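Local coordinates for putative uncharacterized protein (Sulfolobus solfataricus, PDB 3BQB), which catalyses the dehydration of 2-dehydro-3-deoxy-D-arabinonate to 2,5-dioxopentanoate, a step of the pentose oxidation pathway that leads to 2-oxoglutarate, at residues E138-E143 against D163-R168; E143-V148 against T254-V259. All coordinates share one frame; numbering follows the deposited sequence.

Contact 1: E138-E143 against D163-R168; sequences EWTLPE and DDVSAR. With MG (magnesium ion), chain F.
Leu141 and Ser166 form an antiparallel hydrogen-bonded pair, joined by two well-aligned backbone bonds: Leu141 N to Ser166 O (2.9 Å) and Ser166 N to Leu141 O. Further along, Asp164 N donates to Glu143 O at 3.0 Å in an almost straight bond (171°). In the other direction Glu143 N is held loosely, making weak bonds to Asp163 OD1 and Asp164 O. At the opposite end Arg168 N reaches Trp139 O in another weak bond, just where the helix 168-173 starts.

Arg168 lays its CB over one face of the Trp139 indole, 3.8 Å from the centroid of the six-membered ring, in a CH-pi contact. Two bends in the arginine chain then fold the guanidinium back beside the ring, the two planes 43° apart, and Trp139 CH2 lies over one guanidinium face, toward its rim. Leu141 CD1 approaches the same group at NH1, while Thr140 CG2 meets Val165 CG1.

Acidic groups and the magnesium ion make up the remaining part. With CG anti to its carbonyl carbon (chi1 -65°) and the chain extended beyond, Glu143 runs alongside Asp164 toward the metal. Asp164 OD2 binds magnesium at 2.3 Å, and Glu143 OE2 lies 2.7 Å from the magnesium, a longer approach. Glu143 OE1 comes within 2.9 Å of Ser166 OG. Lys182 NZ, from a substrate-binding residue, forms a salt bridge with Glu143 OE2 and hydrogen bonds with Asp164 OD2 and Ser166 OG, and so probably helps to position these groups, while Lys118 pairs with Asp164 OD1. The arrangement is the metal-bearing end of the hairpin 140-150/156-167, which supplies acidic magnesium ligands from both its strands, as in the FAH family.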
loop_
_atom_site.group_PDB
_atom_site.type_symbol
_atom_site.label_atom_id
_atom_site.label_comp_id
_atom_site.label_asym_id
_atom_site.label_seq_id
_atom_site.Cartn_x
_atom_site.Cartn_y
_atom_site.Cartn_z
ATOM N N GLU B 138 -22.150 -22.946 29.443
ATOM C CA GLU B 138 -22.237 -24.368 29.771
ATOM C C GLU B 138 -23.216 -25.107 28.843
ATOM O O GLU B 138 -23.573 -26.259 29.106
ATOM C CB GLU B 138 -22.641 -24.561 31.245
ATOM C CG GLU B 138 -21.489 -24.375 32.254
ATOM C CD GLU B 138 -21.239 -22.910 32.632
ATOM O OE1 GLU B 138 -20.064 -22.472 32.597
ATOM O OE2 GLU B 138 -22.215 -22.196 32.965
ATOM N N TRP B 139 -23.643 -24.451 27.765
ATOM C CA TRP B 139 -24.478 -25.096 26.754
ATOM C C TRP B 139 -24.388 -24.375 25.408
ATOM O O TRP B 139 -25.290 -23.625 25.011
ATOM C CB TRP B 139 -25.928 -25.201 27.231
ATOM C CG TRP B 139 -26.795 -25.979 26.296
ATOM C CD1 TRP B 139 -26.476 -27.147 25.666
ATOM C CD2 TRP B 139 -28.128 -25.652 25.886
ATOM N NE1 TRP B 139 -27.526 -27.565 24.883
ATOM C CE2 TRP B 139 -28.553 -26.666 25.000
ATOM C CE3 TRP B 139 -29.005 -24.598 26.180
ATOM C CZ2 TRP B 139 -29.819 -26.662 24.405
ATOM C CZ3 TRP B 139 -30.265 -24.593 25.589
ATOM C CH2 TRP B 139 -30.658 -25.620 24.711
ATOM N N THR B 140 -23.274 -24.621 24.719
ATOM C CA THR B 140 -23.016 -24.083 23.387
ATOM C C THR B 140 -23.271 -25.179 22.356
ATOM O O THR B 140 -22.751 -26.283 22.477
ATOM C CB THR B 140 -21.555 -23.579 23.268
ATOM O OG1 THR B 140 -21.357 -22.470 24.154
ATOM C CG2 THR B 140 -21.225 -23.150 21.844
ATOM N N LEU B 141 -24.080 -24.868 21.351
ATOM C CA LEU B 141 -24.411 -25.822 20.300
ATOM C C LEU B 141 -23.972 -25.292 18.941
ATOM O O LEU B 141 -24.092 -24.093 18.680
ATOM C CB LEU B 141 -25.921 -26.083 20.269
ATOM C CG LEU B 141 -26.561 -26.834 21.447
ATOM C CD1 LEU B 141 -28.037 -27.076 21.159
ATOM C CD2 LEU B 141 -25.856 -28.159 21.740
ATOM N N PRO B 142 -23.467 -26.180 18.062
ATOM C CA PRO B 142 -23.274 -25.780 16.676
ATOM C C PRO B 142 -24.624 -25.765 15.982
ATOM O O PRO B 142 -25.487 -26.583 16.306
ATOM C CB PRO B 142 -22.390 -26.891 16.107
ATOM C CG PRO B 142 -22.756 -28.089 16.894
ATOM C CD PRO B 142 -23.074 -27.583 18.283
ATOM N N GLU B 143 -24.811 -24.824 15.065
ATOM C CA GLU B 143 -26.021 -24.756 14.266
ATOM C C GLU B 143 -25.620 -24.875 12.806
ATOM O O GLU B 143 -25.087 -23.922 12.237
ATOM C CB GLU B 143 -26.752 -23.442 14.511
ATOM C CG GLU B 143 -27.289 -23.287 15.922
ATOM C CD GLU B 143 -28.030 -21.976 16.136
ATOM O OE1 GLU B 143 -28.473 -21.735 17.278
ATOM O OE2 GLU B 143 -28.165 -21.180 15.180
ATOM N N ASP B 163 -21.328 -22.924 10.155
ATOM C CA ASP B 163 -21.627 -23.305 11.524
ATOM C C ASP B 163 -21.825 -22.030 12.335
ATOM O O ASP B 163 -20.883 -21.267 12.546
ATOM C CB ASP B 163 -20.483 -24.138 12.119
ATOM C CG ASP B 163 -20.793 -24.653 13.522
ATOM O OD1 ASP B 163 -21.923 -24.432 14.005
ATOM O OD2 ASP B 163 -19.906 -25.284 14.139
ATOM N N ASP B 164 -23.062 -21.809 12.770
ATOM C CA ASP B 164 -23.422 -20.665 13.599
ATOM C C ASP B 164 -23.356 -21.122 15.054
ATOM O O ASP B 164 -24.356 -21.548 15.625
ATOM C CB ASP B 164 -24.825 -20.173 13.207
ATOM C CG ASP B 164 -25.340 -19.040 14.084
ATOM O OD1 ASP B 164 -24.569 -18.456 14.872
ATOM O OD2 ASP B 164 -26.545 -18.736 13.974
ATOM N N VAL B 165 -22.162 -21.034 15.638
ATOM C CA VAL B 165 -21.919 -21.540 16.991
ATOM C C VAL B 165 -22.624 -20.630 17.998
ATOM O O VAL B 165 -22.368 -19.424 18.034
ATOM C CB VAL B 165 -20.404 -21.619 17.325
ATOM C CG1 VAL B 165 -20.179 -22.321 18.663
ATOM C CG2 VAL B 165 -19.631 -22.340 16.222
ATOM N N SER B 166 -23.502 -21.218 18.812
ATOM C CA SER B 166 -24.430 -20.458 19.654
ATOM C C SER B 166 -24.356 -20.859 21.126
ATOM O O SER B 166 -24.618 -22.011 21.465
ATOM C CB SER B 166 -25.857 -20.671 19.156
ATOM O OG SER B 166 -25.959 -20.364 17.778
ATOM N N ALA B 167 -24.007 -19.907 21.995
ATOM C CA ALA B 167 -24.095 -20.111 23.447
ATOM C C ALA B 167 -25.562 -19.986 23.870
ATOM O O ALA B 167 -26.010 -18.932 24.320
ATOM C CB ALA B 167 -23.230 -19.116 24.189
ATOM N N ARG B 168 -26.289 -21.090 23.719
ATOM C CA ARG B 168 -27.748 -21.122 23.848
ATOM C C ARG B 168 -28.250 -20.813 25.255
ATOM O O ARG B 168 -29.369 -20.326 25.419
ATOM C CB ARG B 168 -28.266 -22.501 23.433
ATOM C CG ARG B 168 -28.010 -22.861 21.975
ATOM C CD ARG B 168 -28.896 -22.080 21.029
ATOM N NE ARG B 168 -30.282 -22.062 21.486
ATOM C CZ ARG B 168 -31.106 -23.110 21.477
ATOM N NH1 ARG B 168 -30.716 -24.299 21.030
ATOM N NH2 ARG B 168 -32.346 -22.964 21.918
HETATM MG MG MG F . -28.586 -19.361 13.196
#

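Contact 2: E143-V148 against T254-V259. With MG (magnesium ion), chain F.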
loop_
_atom_site.group_PDB
_atom_site.type_symbol
_atom_site.label_atom_id
_atom_site.label_comp_id
_atom_site.label_asym_id
_atom_site.label_seq_id
_atom_site.Cartn_x
_atom_site.Cartn_y
_atom_site.Cartn_z
ATOM N N GLU B 143 -24.811 -24.824 15.065
ATOM C CA GLU B 143 -26.021 -24.756 14.266
ATOM C C GLU B 143 -25.620 -24.875 12.806
ATOM O O GLU B 143 -25.087 -23.922 12.237
ATOM C CB GLU B 143 -26.752 -23.442 14.511
ATOM C CG GLU B 143 -27.289 -23.287 15.922
ATOM C CD GLU B 143 -28.030 -21.976 16.136
ATOM O OE1 GLU B 143 -28.473 -21.735 17.278
ATOM O OE2 GLU B 143 -28.165 -21.180 15.180
ATOM N N PRO B 144 -25.850 -26.056 12.200
ATOM C CA PRO B 144 -25.488 -26.285 10.802
ATOM C C PRO B 144 -26.458 -25.602 9.857
ATOM O O PRO B 144 -27.655 -25.864 9.919
ATOM C CB PRO B 144 -25.597 -27.805 10.663
ATOM C CG PRO B 144 -26.639 -28.187 11.657
ATOM C CD PRO B 144 -26.455 -27.255 12.812
ATOM N N GLU B 145 -25.945 -24.732 8.992
ATOM C CA GLU B 145 -26.799 -23.952 8.107
ATOM C C GLU B 145 -26.212 -23.839 6.709
ATOM O O GLU B 145 -24.993 -23.867 6.527
ATOM C CB GLU B 145 -27.003 -22.548 8.683
ATOM C CG GLU B 145 -27.271 -22.534 10.182
ATOM C CD GLU B 145 -27.766 -21.206 10.715
ATOM O OE1 GLU B 145 -28.169 -21.171 11.903
ATOM O OE2 GLU B 145 -27.772 -20.205 9.965
ATOM N N LEU B 146 -27.099 -23.719 5.727
ATOM C CA LEU B 146 -26.710 -23.284 4.399
ATOM C C LEU B 146 -26.492 -21.774 4.469
ATOM O O LEU B 146 -27.310 -21.056 5.045
ATOM C CB LEU B 146 -27.806 -23.599 3.380
ATOM C CG LEU B 146 -27.511 -23.181 1.937
ATOM C CD1 LEU B 146 -26.394 -24.033 1.362
ATOM C CD2 LEU B 146 -28.758 -23.278 1.081
ATOM N N ALA B 147 -25.391 -21.304 3.889
ATOM C CA ALA B 147 -25.101 -19.874 3.809
ATOM C C ALA B 147 -24.903 -19.460 2.360
ATOM O O ALA B 147 -24.446 -20.255 1.536
ATOM C CB ALA B 147 -23.865 -19.533 4.623
ATOM N N VAL B 148 -25.253 -18.213 2.061
ATOM C CA VAL B 148 -25.069 -17.653 0.724
ATOM C C VAL B 148 -24.095 -16.479 0.761
ATOM O O VAL B 148 -24.082 -15.701 1.717
ATOM C CB VAL B 148 -26.407 -17.199 0.077
ATOM C CG1 VAL B 148 -27.236 -18.408 -0.312
ATOM C CG2 VAL B 148 -27.201 -16.257 0.996
ATOM N N THR B 254 -28.527 -18.975 6.697
ATOM C CA THR B 254 -29.978 -18.958 6.493
ATOM C C THR B 254 -30.806 -19.705 7.543
ATOM O O THR B 254 -32.002 -19.912 7.348
ATOM C CB THR B 254 -30.331 -19.503 5.088
ATOM O OG1 THR B 254 -30.002 -20.897 5.007
ATOM C CG2 THR B 254 -29.568 -18.737 4.022
ATOM N N GLY B 255 -30.180 -20.085 8.653
ATOM C CA GLY B 255 -30.879 -20.727 9.771
ATOM C C GLY B 255 -30.619 -22.217 9.853
ATOM O O GLY B 255 -30.180 -22.828 8.881
ATOM N N THR B 256 -30.880 -22.797 11.023
ATOM C CA THR B 256 -30.672 -24.229 11.251
ATOM C C THR B 256 -31.974 -24.953 11.563
ATOM O O THR B 256 -32.951 -24.332 11.980
ATOM C CB THR B 256 -29.700 -24.489 12.421
ATOM O OG1 THR B 256 -29.306 -25.866 12.414
ATOM C CG2 THR B 256 -30.341 -24.142 13.784
ATOM N N ALA B 257 -31.964 -26.271 11.351
ATOM C CA ALA B 257 -33.071 -27.163 11.736
ATOM C C ALA B 257 -32.616 -28.308 12.660
ATOM O O ALA B 257 -33.449 -28.998 13.252
ATOM C CB ALA B 257 -33.741 -27.726 10.490
ATOM N N ILE B 258 -31.306 -28.504 12.784
ATOM C CA ILE B 258 -30.755 -29.587 13.589
ATOM C C ILE B 258 -30.327 -29.018 14.940
ATOM O O ILE B 258 -29.351 -28.271 15.027
ATOM C CB ILE B 258 -29.565 -30.273 12.870
ATOM C CG1 ILE B 258 -29.983 -30.704 11.460
ATOM C CG2 ILE B 258 -29.068 -31.478 13.671
ATOM C CD1 ILE B 258 -28.837 -31.107 10.574
ATOM N N VAL B 259 -31.074 -29.372 15.983
ATOM C CA VAL B 259 -30.873 -28.821 17.316
ATOM C C VAL B 259 -30.657 -29.939 18.331
ATOM O O VAL B 259 -31.625 -30.532 18.810
ATOM C CB VAL B 259 -32.084 -27.973 17.754
ATOM C CG1 VAL B 259 -31.805 -27.292 19.100
ATOM C CG2 VAL B 259 -32.434 -26.948 16.672
HETATM MG MG MG F . -28.586 -19.361 13.196
HETATM O O HOH W 1 -29.880 -23.148 6.357
#
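Leu146 O is gripped twice by one residue: Thr254 donates to it from OG1 at 2.7 Å and from its backbone N at 2.9 Å. The amide arrives nearly along the C=O axis and the hydroxyl at a tilt to the carbonyl plane. Thr254 OG1 stands between its own backbone N and carbonyl carbon (chi1 67°), which lets N and OG1 reach the same oxygen. A water bridges the strands next to this grip; it accepts from Leu146 N at 2.9 Å and donates to Thr254 OG1 and Gly255 O.

The carboxylate of Glu145 serves two purposes. Its OE2 takes the N-H of Gly255 (2.7 Å), which comes from above the carboxylate plane, and also meets Thr253 OG1; its OE1 binds magnesium at 2.3 Å, with Asp164 as a fellow ligand. The second-shell bonds on OE2 probably help fix the rotation of the carboxylate. Glu145 and Glu143, two residues apart on one strand, with Asp164 on the neighbouring strand 156-167, together form an acidic metal site of the kind found in the FAH family.

The two branches of Thr256, a substrate-binding residue, have different partners. OG1, anti to the backbone N (chi1 -167°), donates to Pro144 O at 3.0 Å from above the carbonyl plane, and weakly accepts from Ile258 N. CG2 packs on the CB and CG of Glu143, 3.7 Å from CB, the two side chains crossing at about a right angle. Pro144 CG touches Ile258 CB (3.8 Å) and CD1, and strand 207-214 contributes Ile208 and Leu210 to the same apolar patch.

How the contacts relate
The centres of the two contacts lie 12 Å apart, and both use strand 140-150: Glu143 is shared, closing the first segment of contact 1 and opening that of contact 2. This strand is flanked by 156-167 and 250-256, each antiparallel to it. Along the chain the order is 138-143, 143-148, 163-168, 254-259, so the contacts interleave; contact 1 belongs to a local hairpin, whereas contact 2 brings in a strand more than 100 residues later. They meet at the magnesium ion, where Asp164 OD2 and Glu145 OE1 are 3.6 Å apart, and again where Arg168 packs on Val259. The three strands thus bring the metal ligands Glu143, Glu145 and Asp164 and the substrate-binding Thr256 to one site.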